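Local coordinates for nitrilotriacetate monooxygenase component B (Bacillus cereus ATCC 14579, PDB 3BPK), which probably binds FMN and serves as a flavin-dependent oxidoreductase of the flavoredoxin family, the component B of a nitrilotriacetate monooxygenase, at residues Pro29-Thr34 with Ser48-Val53; Val33-Lys38 with Ser75-Glu80; Gly40-Ala45 with Ser109-Ala114; Val62-Lys67 with Asp156-Arg161; Gly82-His87 with Cys138-Ala143. One frame throughout, in Å; residues are numbered along the deposited sequence.

Interaction 1 of 5, residues Pro29-Thr34 with Ser48-Val53; sequences PVAFVT and SYFNIV
S48 opens the contact with backbone: its CA leans on the carbonyl of P29, and its CB meets V30 CG2 at 4.1 Å. Its hydroxyl, set between backbone N and carbonyl carbon (chi1 76°), bonds R28 NE just ahead of the other segment. Y49 is the centre of an inverse gamma turn, its CB directed away from P29-T34. The turn delivers F50, whose ring carries the packing. With CG anti to the backbone N (chi1 171°), the ring lies beneath A31: the methyl CB sits 3.5 Å from the ring centroid, only 11° off the normal, a CH-pi contact over the centre of one face. P29 crosses obliquely, its CB 3.9 Å from F50 CD2, while P29 O lies at the ring edge. N51 turns to the dimer interface. Between these two hairpin strands the grip here is thus apolar and buried, and F50 O and the N51 side-chain amide, rather than bonding P29-T34, pair with N51 ND2 and F50 O of the second subunit.

Interaction 2 of 5, residues Val33-Lys38 with Ser75-Glu80; sequences VTSVTK and SRNAIE
S35 is the first residue of V33-K38 to meet the helix. Its hydroxyl occupies the position between backbone N and carbonyl carbon (chi1 63°) and accepts from N77 ND2, with S35 OG 2.9 Å from that nitrogen, the N-H...O angle 164° and the oxygen nearly in the amide plane. N77 ND2 also donates to N43 OD1 on the next strand, so the amide group is tied to two strands, which should fix its rotation. V36 sends its side chain away and takes part through its backbone. V36 O lies 3.3 Å from N77 CB, over the root of the side chain, and a water accepts from V36 N at 3.0 Å while donating weakly to N77 O. T37 runs alongside N77, pointing the same way, with its methyl CG2 3.8 Å from N77 OD1; its hydroxyl is engaged elsewhere, with N107 OD1 and V41 N. K38 closes the contact at the exposed margin. Its chain crosses that of E80 at about a right angle, K38 CG 3.5 Å from E80 CG, whereas the ammonium NZ stays 6.0 Å from E80 OE1, so the two chains meet through their methylenes. One helical asparagine thus anchors helix 73-81 against the end of strand 28-36, a helix-on-sheet packing within the flavin reductase-like domain.

Interaction 3 of 5, residues Gly40-Ala45 with Ser109-Ala114; sequences GVLNGA and SEIELA
E110 OE1 takes two donors from strand 42-54. N43 ND2 approaches on the syn lone pair at 2.9 Å from OE1, almost in its own amide plane and with a 165° N-H...O angle, while the backbone N of G44 comes from above the carboxylate plane, 3.0 Å from the same oxygen. The E110 chain reaches back to this spot because it bends at chi2 (89°), and the two N-H groups probably stabilise its negative charge. The other end of the N43 amide is also satisfied, since OD1 accepts from N77 ND2 of helix 73-81. A second link runs through S109, whose OG is anti to the backbone N (chi1 176°). It donates to L42 O at 2.8 Å from OG and accepts from E112 N at 3.1 Å, so a single hydroxyl serves as the N-cap of the short helix 110-113 and fastens that helix start to a strand carbonyl of the flavin reductase-like domain. Apolar contact fills the sides. The L42 and I111 side chains cross obliquely, L42 CD2 3.9 Å from I111 CG1, and V41 CG1 lies against the backbone of S109. I111 CD1 reaches G44 CA at 3.9 Å; with no CB there, the isoleucine lies close against the strand. Beyond it, I111 also packs on F32 of the neighbouring strand 28-36.

Interaction 4 of 5, residues Val62-Lys67 with Asp156-Arg161; sequences VSVQRK and DLLIGR
R66 and D156 form a two-pronged salt bridge beside the V64-D156 pair. The guanidinium meets the carboxylate side-on: R66 NE lies 2.8 Å from D156 OD2 and R66 NH2 lies 2.9 Å from D156 OD1, each on a syn lone pair, with the two planes only 22° apart. The straighter bond is that of NH2, at 174°. An extended run from CG to NE carries the R66 head to D156, and NH1 turns to G69 O. A water donates to D156 OD2 and, 2.9 Å from V64 O, to that carbonyl, joining the carboxylate to the backbone. Next come the backbone bonds: V64 and D156 exchange two, as do V62 and L158, where L158 N sits 2.8 Å from V62 O. S63 and L157 form the non-hydrogen-bonded pair between them, with L157 CD1 resting 3.6 Å from S63 CB; S63 OG itself bonds V53 O of the second subunit. On the opposite face, V64 CG2 meets L158 CD1 at 3.9 Å, and both side chains pack on S75 of helix 73-81. L157 meets L157 of the second subunit. One face therefore receives the helix and the other the dimer partner, in a regular antiparallel pairing of strands 59-65 and 155-168 in the core sheet of this flavin reductase-like domain.

Interaction 5 of 5, residues Gly82-His87 with Cys138-Ala143; sequences GEFVVH and CVLERA
C138 CB lies over one face of the F84 ring, 3.9 Å from its centroid and 13° off the normal, displaced toward the rim. The ring is brought there by a first torsion that puts CG between backbone N and carbonyl carbon (chi1 55°). The sulfur sits more obliquely to the ring, a sulfur-aromatic contact, and C138 SG also touches V86 CG2 at 4.0 Å. L140 crosses F84 at about a right angle, with its CD1 3.8 Å from F84 CE2. Around this centre runs the backbone. F84 and C138 form a hydrogen-bonded antiparallel pair, in which F84 O takes C138 N at 2.8 Å, nearly along its C=O axis. E83 and V139 are the non-hydrogen-bonded pair beside it, and beyond them L140 N donates to G82 O, 2.9 Å away, from well above the carbonyl plane. G82, at positive phi (68°), is the residue where the chain leaves helix 73-81. At the polar margin, the carboxylate of E83 bonds S125 OG. F84 further packs on V33 of strand 28-36 and on A78 of helix 73-81, so strand 83-88 lies between strands 28-36 and 134-146, with the helix against its F84 side.

In the fold
All five contacts attach to one antiparallel sheet. Interactions 1 and 2 share V33 and T34 on strand 28-36, with centres about 15 Å apart. Interaction 3 adjoins both through strand pairing: V33 N lies 2.9 Å from A45 O, and S35 O 2.8 Å from N43 N. F32 O to H87 N, at 2.8 Å, joins interaction 1 to interaction 5. Interaction 5 is nested in the loop closed by interaction 4, and R161 NE meets E141 OE2 in a 2.7 Å salt bridge between them. S75 in helix 73-81 ties interaction 2 to interaction 4. Interactions 1 and 4, centres about 9 Å apart, both reach the second subunit, whereas interactions 3 and 4 do not touch.

Interaction 1 of 5, residues Pro29-Thr34 with Ser48-Val53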
# COMPACT_ATOMS: atom_id res chain seq x y z
N PRO B 29 -2.28 -3.53 4.61
CA PRO B 29 -3.60 -3.15 5.12
C PRO B 29 -4.66 -3.57 4.11
O PRO B 29 -4.38 -3.59 2.90
CB PRO B 29 -3.52 -1.63 5.24
CG PRO B 29 -2.50 -1.22 4.23
CD PRO B 29 -1.47 -2.36 4.19
N VAL B 30 -5.88 -3.82 4.58
CA VAL B 30 -6.91 -4.38 3.69
C VAL B 30 -8.07 -3.40 3.55
O VAL B 30 -8.75 -3.08 4.55
CB VAL B 30 -7.43 -5.77 4.24
CG1 VAL B 30 -8.51 -6.39 3.36
CG2 VAL B 30 -6.25 -6.77 4.36
N ALA B 31 -8.28 -2.93 2.32
CA ALA B 31 -9.42 -2.04 2.03
C ALA B 31 -10.65 -2.90 1.76
O ALA B 31 -10.63 -3.77 0.87
CB ALA B 31 -9.13 -1.17 0.80
N PHE B 32 -11.75 -2.65 2.49
CA PHE B 32 -13.00 -3.32 2.15
C PHE B 32 -13.79 -2.29 1.37
O PHE B 32 -14.14 -1.23 1.91
CB PHE B 32 -13.75 -3.76 3.39
CG PHE B 32 -15.04 -4.41 3.07
CD1 PHE B 32 -15.05 -5.59 2.34
CD2 PHE B 32 -16.26 -3.85 3.51
CE1 PHE B 32 -16.26 -6.20 2.01
CE2 PHE B 32 -17.45 -4.45 3.18
CZ PHE B 32 -17.46 -5.63 2.45
N VAL B 33 -14.00 -2.57 0.08
CA VAL B 33 -14.50 -1.52 -0.84
C VAL B 33 -15.89 -1.85 -1.34
O VAL B 33 -16.12 -2.96 -1.89
CB VAL B 33 -13.57 -1.41 -2.08
CG1 VAL B 33 -14.09 -0.32 -3.06
CG2 VAL B 33 -12.14 -1.04 -1.65
N THR B 34 -16.82 -0.89 -1.17
CA THR B 34 -18.18 -1.06 -1.73
C THR B 34 -18.34 -0.14 -2.94
O THR B 34 -17.75 0.95 -3.03
CB THR B 34 -19.32 -0.78 -0.71
OG1 THR B 34 -19.15 0.53 -0.13
CG2 THR B 34 -19.30 -1.83 0.37
N SER B 48 -6.00 -6.02 -0.62
CA SER B 48 -4.86 -5.70 0.21
C SER B 48 -3.81 -4.83 -0.50
O SER B 48 -2.82 -4.43 0.14
CB SER B 48 -4.21 -6.96 0.78
OG SER B 48 -3.44 -7.62 -0.23
N TYR B 49 -4.01 -4.54 -1.80
CA TYR B 49 -3.05 -3.68 -2.50
C TYR B 49 -3.54 -2.24 -2.33
O TYR B 49 -4.02 -1.60 -3.26
CB TYR B 49 -2.87 -4.03 -3.98
CG TYR B 49 -2.36 -5.41 -4.29
CD1 TYR B 49 -2.06 -6.36 -3.29
CD2 TYR B 49 -2.23 -5.79 -5.62
CE1 TYR B 49 -1.65 -7.65 -3.64
CE2 TYR B 49 -1.80 -7.07 -5.96
CZ TYR B 49 -1.50 -7.97 -4.99
OH TYR B 49 -1.06 -9.25 -5.31
N PHE B 50 -3.41 -1.77 -1.09
CA PHE B 50 -4.09 -0.56 -0.60
C PHE B 50 -3.07 0.30 0.16
O PHE B 50 -2.29 -0.19 1.00
CB PHE B 50 -5.12 -1.07 0.42
CG PHE B 50 -5.82 -0.01 1.25
CD1 PHE B 50 -6.30 1.19 0.68
CD2 PHE B 50 -6.10 -0.29 2.59
CE1 PHE B 50 -7.02 2.10 1.48
CE2 PHE B 50 -6.82 0.60 3.37
CZ PHE B 50 -7.29 1.78 2.82
N ASN B 51 -3.09 1.61 -0.10
CA ASN B 51 -2.31 2.49 0.77
C ASN B 51 -2.73 3.93 0.61
O ASN B 51 -3.63 4.27 -0.19
CB ASN B 51 -0.78 2.33 0.55
CG ASN B 51 0.02 2.41 1.85
OD1 ASN B 51 -0.19 3.32 2.64
ND2 ASN B 51 0.92 1.45 2.09
N ILE B 52 -2.07 4.80 1.38
CA ILE B 52 -2.24 6.25 1.24
C ILE B 52 -1.46 6.74 0.01
O ILE B 52 -0.39 6.19 -0.30
CB ILE B 52 -1.70 6.96 2.53
CG1 ILE B 52 -2.38 6.43 3.81
CG2 ILE B 52 -1.88 8.46 2.43
CD1 ILE B 52 -1.66 6.87 5.10
N VAL B 53 -1.97 7.78 -0.65
CA VAL B 53 -1.24 8.44 -1.75
C VAL B 53 -0.72 9.83 -1.29
O VAL B 53 0.45 10.15 -1.47
CB VAL B 53 -2.11 8.56 -3.03
CG1 VAL B 53 -1.48 9.48 -4.06
CG2 VAL B 53 -2.42 7.16 -3.62

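Interaction 2 of 5, residues Val33-Lys38 with Ser75-Glu80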
# COMPACT_ATOMS: atom_id res chain seq x y z
N VAL B 33 -14.00 -2.57 0.08
CA VAL B 33 -14.50 -1.52 -0.84
C VAL B 33 -15.89 -1.85 -1.34
O VAL B 33 -16.12 -2.96 -1.89
CB VAL B 33 -13.57 -1.41 -2.08
CG1 VAL B 33 -14.09 -0.32 -3.06
CG2 VAL B 33 -12.14 -1.04 -1.65
N THR B 34 -16.82 -0.89 -1.17
CA THR B 34 -18.18 -1.06 -1.73
C THR B 34 -18.34 -0.14 -2.94
O THR B 34 -17.75 0.95 -3.03
CB THR B 34 -19.32 -0.78 -0.71
OG1 THR B 34 -19.15 0.53 -0.13
CG2 THR B 34 -19.30 -1.83 0.37
N SER B 35 -19.17 -0.61 -3.87
CA SER B 35 -19.38 0.07 -5.13
C SER B 35 -20.74 -0.41 -5.64
O SER B 35 -21.26 -1.43 -5.15
CB SER B 35 -18.24 -0.29 -6.13
OG SER B 35 -18.24 -1.68 -6.45
N VAL B 36 -21.31 0.31 -6.60
CA VAL B 36 -22.69 -0.00 -7.05
C VAL B 36 -22.70 -0.22 -8.56
O VAL B 36 -22.05 0.54 -9.29
CB VAL B 36 -23.67 1.13 -6.64
CG1 VAL B 36 -25.08 0.84 -7.19
CG2 VAL B 36 -23.75 1.22 -5.09
N THR B 37 -23.43 -1.26 -9.01
CA THR B 37 -23.53 -1.56 -10.45
C THR B 37 -24.53 -0.62 -11.14
O THR B 37 -25.30 0.08 -10.46
CB THR B 37 -24.00 -3.01 -10.71
OG1 THR B 37 -25.40 -3.14 -10.35
CG2 THR B 37 -23.17 -4.05 -9.94
N LYS B 38 -24.54 -0.62 -12.49
CA LYS B 38 -25.52 0.17 -13.22
C LYS B 38 -26.95 -0.30 -12.91
O LYS B 38 -27.92 0.47 -13.07
CB LYS B 38 -25.28 0.12 -14.73
CG LYS B 38 -24.11 0.95 -15.23
CD LYS B 38 -24.19 1.20 -16.74
CE LYS B 38 -24.32 -0.10 -17.55
NZ LYS B 38 -23.62 -1.30 -16.96
N SER B 75 -13.84 -2.13 -10.13
CA SER B 75 -13.31 -1.08 -11.01
C SER B 75 -14.33 -0.52 -11.97
O SER B 75 -14.43 0.71 -12.18
CB SER B 75 -12.11 -1.61 -11.80
OG SER B 75 -11.15 -1.98 -10.86
N ARG B 76 -15.09 -1.43 -12.60
CA ARG B 76 -16.19 -1.00 -13.48
C ARG B 76 -17.15 -0.07 -12.76
O ARG B 76 -17.55 0.98 -13.29
CB ARG B 76 -17.02 -2.19 -13.99
CG ARG B 76 -16.41 -2.97 -15.09
CD ARG B 76 -17.51 -3.60 -15.95
NE ARG B 76 -18.40 -4.52 -15.21
CZ ARG B 76 -18.19 -5.83 -15.08
NH1 ARG B 76 -19.05 -6.59 -14.40
NH2 ARG B 76 -17.10 -6.39 -15.61
N ASN B 77 -17.56 -0.47 -11.56
CA ASN B 77 -18.55 0.30 -10.79
C ASN B 77 -17.95 1.64 -10.34
O ASN B 77 -18.64 2.65 -10.35
CB ASN B 77 -18.93 -0.46 -9.53
CG ASN B 77 -19.69 -1.75 -9.80
OD1 ASN B 77 -20.17 -2.02 -10.92
ND2 ASN B 77 -19.85 -2.54 -8.76
N ALA B 78 -16.67 1.64 -9.94
CA ALA B 78 -16.03 2.88 -9.50
C ALA B 78 -15.92 3.87 -10.66
O ALA B 78 -16.12 5.06 -10.48
CB ALA B 78 -14.66 2.61 -8.91
N ILE B 79 -15.60 3.36 -11.85
CA ILE B 79 -15.46 4.25 -12.99
C ILE B 79 -16.83 4.78 -13.45
O ILE B 79 -16.98 5.99 -13.75
CB ILE B 79 -14.74 3.51 -14.15
CG1 ILE B 79 -13.28 3.26 -13.75
CG2 ILE B 79 -14.88 4.32 -15.46
CD1 ILE B 79 -12.56 2.26 -14.68
N GLU B 80 -17.82 3.87 -13.49
CA GLU B 80 -19.16 4.24 -13.95
C GLU B 80 -19.79 5.30 -13.05
O GLU B 80 -20.30 6.32 -13.56
CB GLU B 80 -20.03 2.99 -14.03
CG GLU B 80 -21.49 3.22 -14.52
CD GLU B 80 -21.63 4.06 -15.80
OE1 GLU B 80 -20.75 3.97 -16.71
OE2 GLU B 80 -22.64 4.79 -15.89
O HOH W 1 -19.56 2.54 -7.51

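Interaction 3 of 5, residues Gly40-Ala45 with Ser109-Ala114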
# COMPACT_ATOMS: atom_id res chain seq x y z
N GLY B 40 -27.97 -1.22 -9.93
CA GLY B 40 -28.29 -0.78 -8.56
C GLY B 40 -27.82 -1.68 -7.44
O GLY B 40 -28.18 -1.45 -6.27
N VAL B 41 -27.01 -2.69 -7.77
CA VAL B 41 -26.64 -3.71 -6.79
C VAL B 41 -25.37 -3.29 -6.04
O VAL B 41 -24.44 -2.74 -6.66
CB VAL B 41 -26.45 -5.07 -7.46
CG1 VAL B 41 -25.86 -6.08 -6.48
CG2 VAL B 41 -27.82 -5.55 -8.06
N LEU B 42 -25.36 -3.48 -4.72
CA LEU B 42 -24.22 -3.08 -3.89
C LEU B 42 -23.18 -4.21 -3.82
O LEU B 42 -23.42 -5.23 -3.19
CB LEU B 42 -24.70 -2.70 -2.49
CG LEU B 42 -23.63 -2.18 -1.52
CD1 LEU B 42 -23.00 -0.90 -2.06
CD2 LEU B 42 -24.23 -1.96 -0.13
N ASN B 43 -22.03 -4.01 -4.45
CA ASN B 43 -20.95 -4.96 -4.39
C ASN B 43 -20.00 -4.60 -3.25
O ASN B 43 -19.90 -3.41 -2.86
CB ASN B 43 -20.16 -4.96 -5.71
CG ASN B 43 -20.84 -5.72 -6.84
OD1 ASN B 43 -20.98 -5.19 -7.92
ND2 ASN B 43 -21.24 -6.99 -6.58
N GLY B 44 -19.27 -5.60 -2.76
CA GLY B 44 -18.19 -5.36 -1.77
C GLY B 44 -17.15 -6.43 -1.93
O GLY B 44 -17.46 -7.61 -2.22
N ALA B 45 -15.90 -6.02 -1.72
CA ALA B 45 -14.77 -6.98 -1.76
C ALA B 45 -13.56 -6.39 -1.08
O ALA B 45 -13.43 -5.18 -1.00
CB ALA B 45 -14.44 -7.33 -3.19
N SER B 109 -25.15 -9.10 -4.52
CA SER B 109 -24.55 -8.30 -3.45
C SER B 109 -23.82 -9.16 -2.44
O SER B 109 -24.45 -9.88 -1.65
CB SER B 109 -25.63 -7.49 -2.73
OG SER B 109 -25.07 -6.78 -1.62
N GLU B 110 -22.49 -9.03 -2.39
CA GLU B 110 -21.72 -9.73 -1.36
C GLU B 110 -22.07 -9.18 0.01
O GLU B 110 -21.95 -9.87 1.00
CB GLU B 110 -20.22 -9.54 -1.58
CG GLU B 110 -19.68 -10.15 -2.86
CD GLU B 110 -19.73 -9.21 -4.07
OE1 GLU B 110 -20.36 -8.12 -4.02
OE2 GLU B 110 -19.12 -9.58 -5.10
N ILE B 111 -22.47 -7.91 0.06
CA ILE B 111 -22.83 -7.29 1.32
C ILE B 111 -24.01 -8.02 1.96
O ILE B 111 -23.95 -8.40 3.13
CB ILE B 111 -23.16 -5.79 1.09
CG1 ILE B 111 -21.91 -5.06 0.56
CG2 ILE B 111 -23.71 -5.14 2.36
CD1 ILE B 111 -20.60 -5.35 1.34
N GLU B 112 -25.07 -8.24 1.16
CA GLU B 112 -26.24 -8.96 1.69
C GLU B 112 -25.91 -10.43 2.00
O GLU B 112 -26.36 -10.98 3.05
CB GLU B 112 -27.45 -8.79 0.75
CG GLU B 112 -27.92 -7.33 0.58
CD GLU B 112 -28.52 -6.68 1.83
OE1 GLU B 112 -28.66 -7.35 2.89
OE2 GLU B 112 -28.79 -5.46 1.76
N LEU B 113 -25.13 -11.09 1.13
CA LEU B 113 -24.69 -12.46 1.41
C LEU B 113 -23.97 -12.58 2.76
O LEU B 113 -24.20 -13.53 3.51
CB LEU B 113 -23.77 -12.95 0.29
CG LEU B 113 -23.15 -14.36 0.43
CD1 LEU B 113 -24.04 -15.41 -0.24
CD2 LEU B 113 -21.71 -14.40 -0.14
N ALA B 114 -23.09 -11.61 3.04
CA ALA B 114 -22.27 -11.64 4.27
C ALA B 114 -22.99 -11.10 5.52
O ALA B 114 -22.40 -11.01 6.60
CB ALA B 114 -20.95 -10.90 4.01

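Interaction 4 of 5, residues Val62-Lys67 with Asp156-Arg161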
# COMPACT_ATOMS: atom_id res chain seq x y z
N VAL B 62 -6.06 1.88 -4.48
CA VAL B 62 -6.40 0.46 -4.36
C VAL B 62 -6.15 -0.14 -5.74
O VAL B 62 -6.70 0.34 -6.73
CB VAL B 62 -7.89 0.26 -4.02
CG1 VAL B 62 -8.22 -1.22 -3.91
CG2 VAL B 62 -8.24 0.94 -2.71
N SER B 63 -5.28 -1.15 -5.81
CA SER B 63 -5.03 -1.80 -7.10
C SER B 63 -5.95 -3.01 -7.25
O SER B 63 -5.89 -3.94 -6.43
CB SER B 63 -3.56 -2.18 -7.24
OG SER B 63 -3.33 -2.69 -8.54
N VAL B 64 -6.82 -2.96 -8.26
CA VAL B 64 -7.84 -4.00 -8.46
C VAL B 64 -7.44 -4.81 -9.71
O VAL B 64 -7.29 -4.25 -10.80
CB VAL B 64 -9.24 -3.38 -8.67
CG1 VAL B 64 -10.31 -4.48 -8.90
CG2 VAL B 64 -9.61 -2.55 -7.43
N GLN B 65 -7.24 -6.11 -9.54
CA GLN B 65 -6.74 -6.92 -10.67
C GLN B 65 -7.84 -7.10 -11.71
O GLN B 65 -9.03 -7.15 -11.36
CB GLN B 65 -6.24 -8.29 -10.18
CG GLN B 65 -5.11 -8.18 -9.13
CD GLN B 65 -3.95 -7.24 -9.58
OE1 GLN B 65 -3.30 -7.46 -10.63
NE2 GLN B 65 -3.69 -6.20 -8.78
N ARG B 66 -7.44 -7.25 -12.97
CA ARG B 66 -8.38 -7.57 -14.05
C ARG B 66 -8.47 -9.09 -14.18
O ARG B 66 -7.67 -9.81 -13.57
CB ARG B 66 -7.92 -6.95 -15.37
CG ARG B 66 -8.00 -5.43 -15.38
CD ARG B 66 -8.19 -4.94 -16.76
NE ARG B 66 -8.20 -3.50 -16.84
CZ ARG B 66 -8.37 -2.79 -17.96
NH1 ARG B 66 -8.57 -3.40 -19.14
NH2 ARG B 66 -8.34 -1.47 -17.90
N LYS B 67 -9.49 -9.55 -14.91
CA LYS B 67 -9.58 -10.97 -15.25
C LYS B 67 -9.45 -11.08 -16.76
O LYS B 67 -10.28 -10.59 -17.52
CB LYS B 67 -10.87 -11.60 -14.73
CG LYS B 67 -10.88 -11.82 -13.21
CD LYS B 67 -11.70 -13.04 -12.81
CE LYS B 67 -11.91 -13.13 -11.30
NZ LYS B 67 -10.73 -13.64 -10.54
N ASP B 156 -6.14 -2.27 -12.54
CA ASP B 156 -6.42 -0.85 -12.58
C ASP B 156 -6.11 -0.33 -11.21
O ASP B 156 -6.67 -0.83 -10.21
CB ASP B 156 -7.89 -0.58 -12.92
CG ASP B 156 -8.23 -1.07 -14.32
OD1 ASP B 156 -7.93 -0.30 -15.26
OD2 ASP B 156 -8.66 -2.24 -14.43
N LEU B 157 -5.23 0.66 -11.18
CA LEU B 157 -4.89 1.30 -9.90
C LEU B 157 -5.87 2.45 -9.72
O LEU B 157 -5.84 3.42 -10.50
CB LEU B 157 -3.45 1.78 -9.94
CG LEU B 157 -2.90 2.36 -8.65
CD1 LEU B 157 -2.95 1.40 -7.51
CD2 LEU B 157 -1.44 2.81 -8.88
N LEU B 158 -6.75 2.33 -8.72
CA LEU B 158 -7.79 3.35 -8.49
C LEU B 158 -7.23 4.35 -7.52
O LEU B 158 -6.81 3.98 -6.42
CB LEU B 158 -9.04 2.71 -7.89
CG LEU B 158 -9.63 1.56 -8.75
CD1 LEU B 158 -10.90 1.04 -8.04
CD2 LEU B 158 -9.91 1.95 -10.24
N ILE B 159 -7.25 5.63 -7.91
CA ILE B 159 -6.86 6.71 -7.01
C ILE B 159 -8.14 7.39 -6.53
O ILE B 159 -8.91 7.92 -7.34
CB ILE B 159 -5.96 7.77 -7.73
CG1 ILE B 159 -4.72 7.10 -8.38
CG2 ILE B 159 -5.53 8.85 -6.74
CD1 ILE B 159 -3.87 6.25 -7.41
N GLY B 160 -8.41 7.32 -5.22
CA GLY B 160 -9.66 7.85 -4.68
C GLY B 160 -9.34 9.07 -3.85
O GLY B 160 -8.32 9.11 -3.14
N ARG B 161 -10.20 10.08 -3.96
CA ARG B 161 -10.10 11.26 -3.11
C ARG B 161 -11.16 11.15 -2.04
O ARG B 161 -12.33 10.99 -2.36
CB ARG B 161 -10.30 12.55 -3.93
CG ARG B 161 -10.35 13.82 -3.07
CD ARG B 161 -10.19 15.10 -3.90
NE ARG B 161 -11.29 15.29 -4.84
CZ ARG B 161 -12.44 15.91 -4.57
NH1 ARG B 161 -12.66 16.43 -3.36
NH2 ARG B 161 -13.36 16.04 -5.53
O HOH W 2 -9.66 -3.80 -12.49

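Interaction 5 of 5, residues Gly82-His87 with Cys138-Ala143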
# COMPACT_ATOMS: atom_id res chain seq x y z
N GLY B 82 -18.09 6.99 -10.58
CA GLY B 82 -17.08 7.93 -10.10
C GLY B 82 -16.98 8.00 -8.58
O GLY B 82 -16.46 8.98 -8.02
N GLU B 83 -17.46 6.95 -7.91
CA GLU B 83 -17.65 6.96 -6.43
C GLU B 83 -17.47 5.56 -5.90
O GLU B 83 -17.81 4.58 -6.59
CB GLU B 83 -19.11 7.39 -6.08
CG GLU B 83 -19.44 8.82 -6.52
CD GLU B 83 -20.89 9.17 -6.27
OE1 GLU B 83 -21.68 8.23 -6.02
OE2 GLU B 83 -21.22 10.37 -6.33
N PHE B 84 -16.98 5.46 -4.67
CA PHE B 84 -16.88 4.17 -3.98
C PHE B 84 -16.58 4.44 -2.52
O PHE B 84 -16.16 5.56 -2.18
CB PHE B 84 -15.82 3.23 -4.62
CG PHE B 84 -14.42 3.84 -4.74
CD1 PHE B 84 -13.42 3.52 -3.78
CD2 PHE B 84 -14.08 4.70 -5.80
CE1 PHE B 84 -12.12 4.05 -3.90
CE2 PHE B 84 -12.78 5.21 -5.92
CZ PHE B 84 -11.82 4.90 -4.98
N VAL B 85 -16.83 3.46 -1.65
CA VAL B 85 -16.49 3.67 -0.23
C VAL B 85 -15.37 2.71 0.17
O VAL B 85 -15.44 1.50 -0.13
CB VAL B 85 -17.73 3.43 0.68
CG1 VAL B 85 -17.39 3.68 2.18
CG2 VAL B 85 -18.91 4.36 0.29
N VAL B 86 -14.38 3.24 0.89
CA VAL B 86 -13.27 2.42 1.38
C VAL B 86 -13.41 2.29 2.89
O VAL B 86 -13.44 3.31 3.60
CB VAL B 86 -11.90 3.06 1.04
CG1 VAL B 86 -10.78 2.21 1.69
CG2 VAL B 86 -11.73 3.13 -0.48
N HIS B 87 -13.50 1.05 3.38
CA HIS B 87 -13.63 0.80 4.80
C HIS B 87 -12.34 0.21 5.32
O HIS B 87 -11.70 -0.62 4.65
CB HIS B 87 -14.75 -0.23 5.09
CG HIS B 87 -16.07 0.14 4.50
ND1 HIS B 87 -16.35 -0.03 3.16
CD2 HIS B 87 -17.21 0.63 5.07
CE1 HIS B 87 -17.61 0.35 2.92
NE2 HIS B 87 -18.14 0.78 4.06
N CYS B 138 -15.32 8.02 -1.08
CA CYS B 138 -14.36 8.47 -2.09
C CYS B 138 -14.99 8.82 -3.43
O CYS B 138 -15.97 8.19 -3.87
CB CYS B 138 -13.33 7.38 -2.36
SG CYS B 138 -12.29 7.03 -0.91
N VAL B 139 -14.38 9.82 -4.08
CA VAL B 139 -14.63 10.01 -5.51
C VAL B 139 -13.40 9.52 -6.28
O VAL B 139 -12.25 9.54 -5.78
CB VAL B 139 -14.97 11.48 -5.89
CG1 VAL B 139 -16.26 11.94 -5.18
CG2 VAL B 139 -13.80 12.41 -5.55
N LEU B 140 -13.63 9.06 -7.50
CA LEU B 140 -12.54 8.50 -8.27
C LEU B 140 -11.78 9.65 -8.93
O LEU B 140 -12.35 10.38 -9.78
CB LEU B 140 -13.11 7.57 -9.33
CG LEU B 140 -12.02 6.90 -10.18
CD1 LEU B 140 -11.19 5.93 -9.34
CD2 LEU B 140 -12.61 6.19 -11.43
N GLU B 141 -10.52 9.81 -8.54
CA GLU B 141 -9.68 10.84 -9.15
C GLU B 141 -9.14 10.36 -10.48
O GLU B 141 -9.16 11.10 -11.47
CB GLU B 141 -8.54 11.19 -8.21
CG GLU B 141 -8.98 12.09 -7.12
CD GLU B 141 -9.42 13.46 -7.64
OE1 GLU B 141 -8.86 13.94 -8.66
OE2 GLU B 141 -10.35 14.05 -7.05
N ARG B 142 -8.67 9.12 -10.51
CA ARG B 142 -8.27 8.49 -11.78
C ARG B 142 -8.19 6.99 -11.60
O ARG B 142 -8.02 6.49 -10.49
CB ARG B 142 -6.97 9.10 -12.36
CG ARG B 142 -5.74 8.77 -11.58
CD ARG B 142 -4.49 9.31 -12.30
NE ARG B 142 -4.35 10.78 -12.27
CZ ARG B 142 -3.50 11.45 -13.05
NH1 ARG B 142 -2.79 10.78 -13.96
NH2 ARG B 142 -3.40 12.78 -12.97
N ALA B 143 -8.36 6.26 -12.71
CA ALA B 143 -8.14 4.82 -12.72
C ALA B 143 -6.99 4.64 -13.72
O ALA B 143 -7.05 5.16 -14.83
CB ALA B 143 -9.40 4.07 -13.16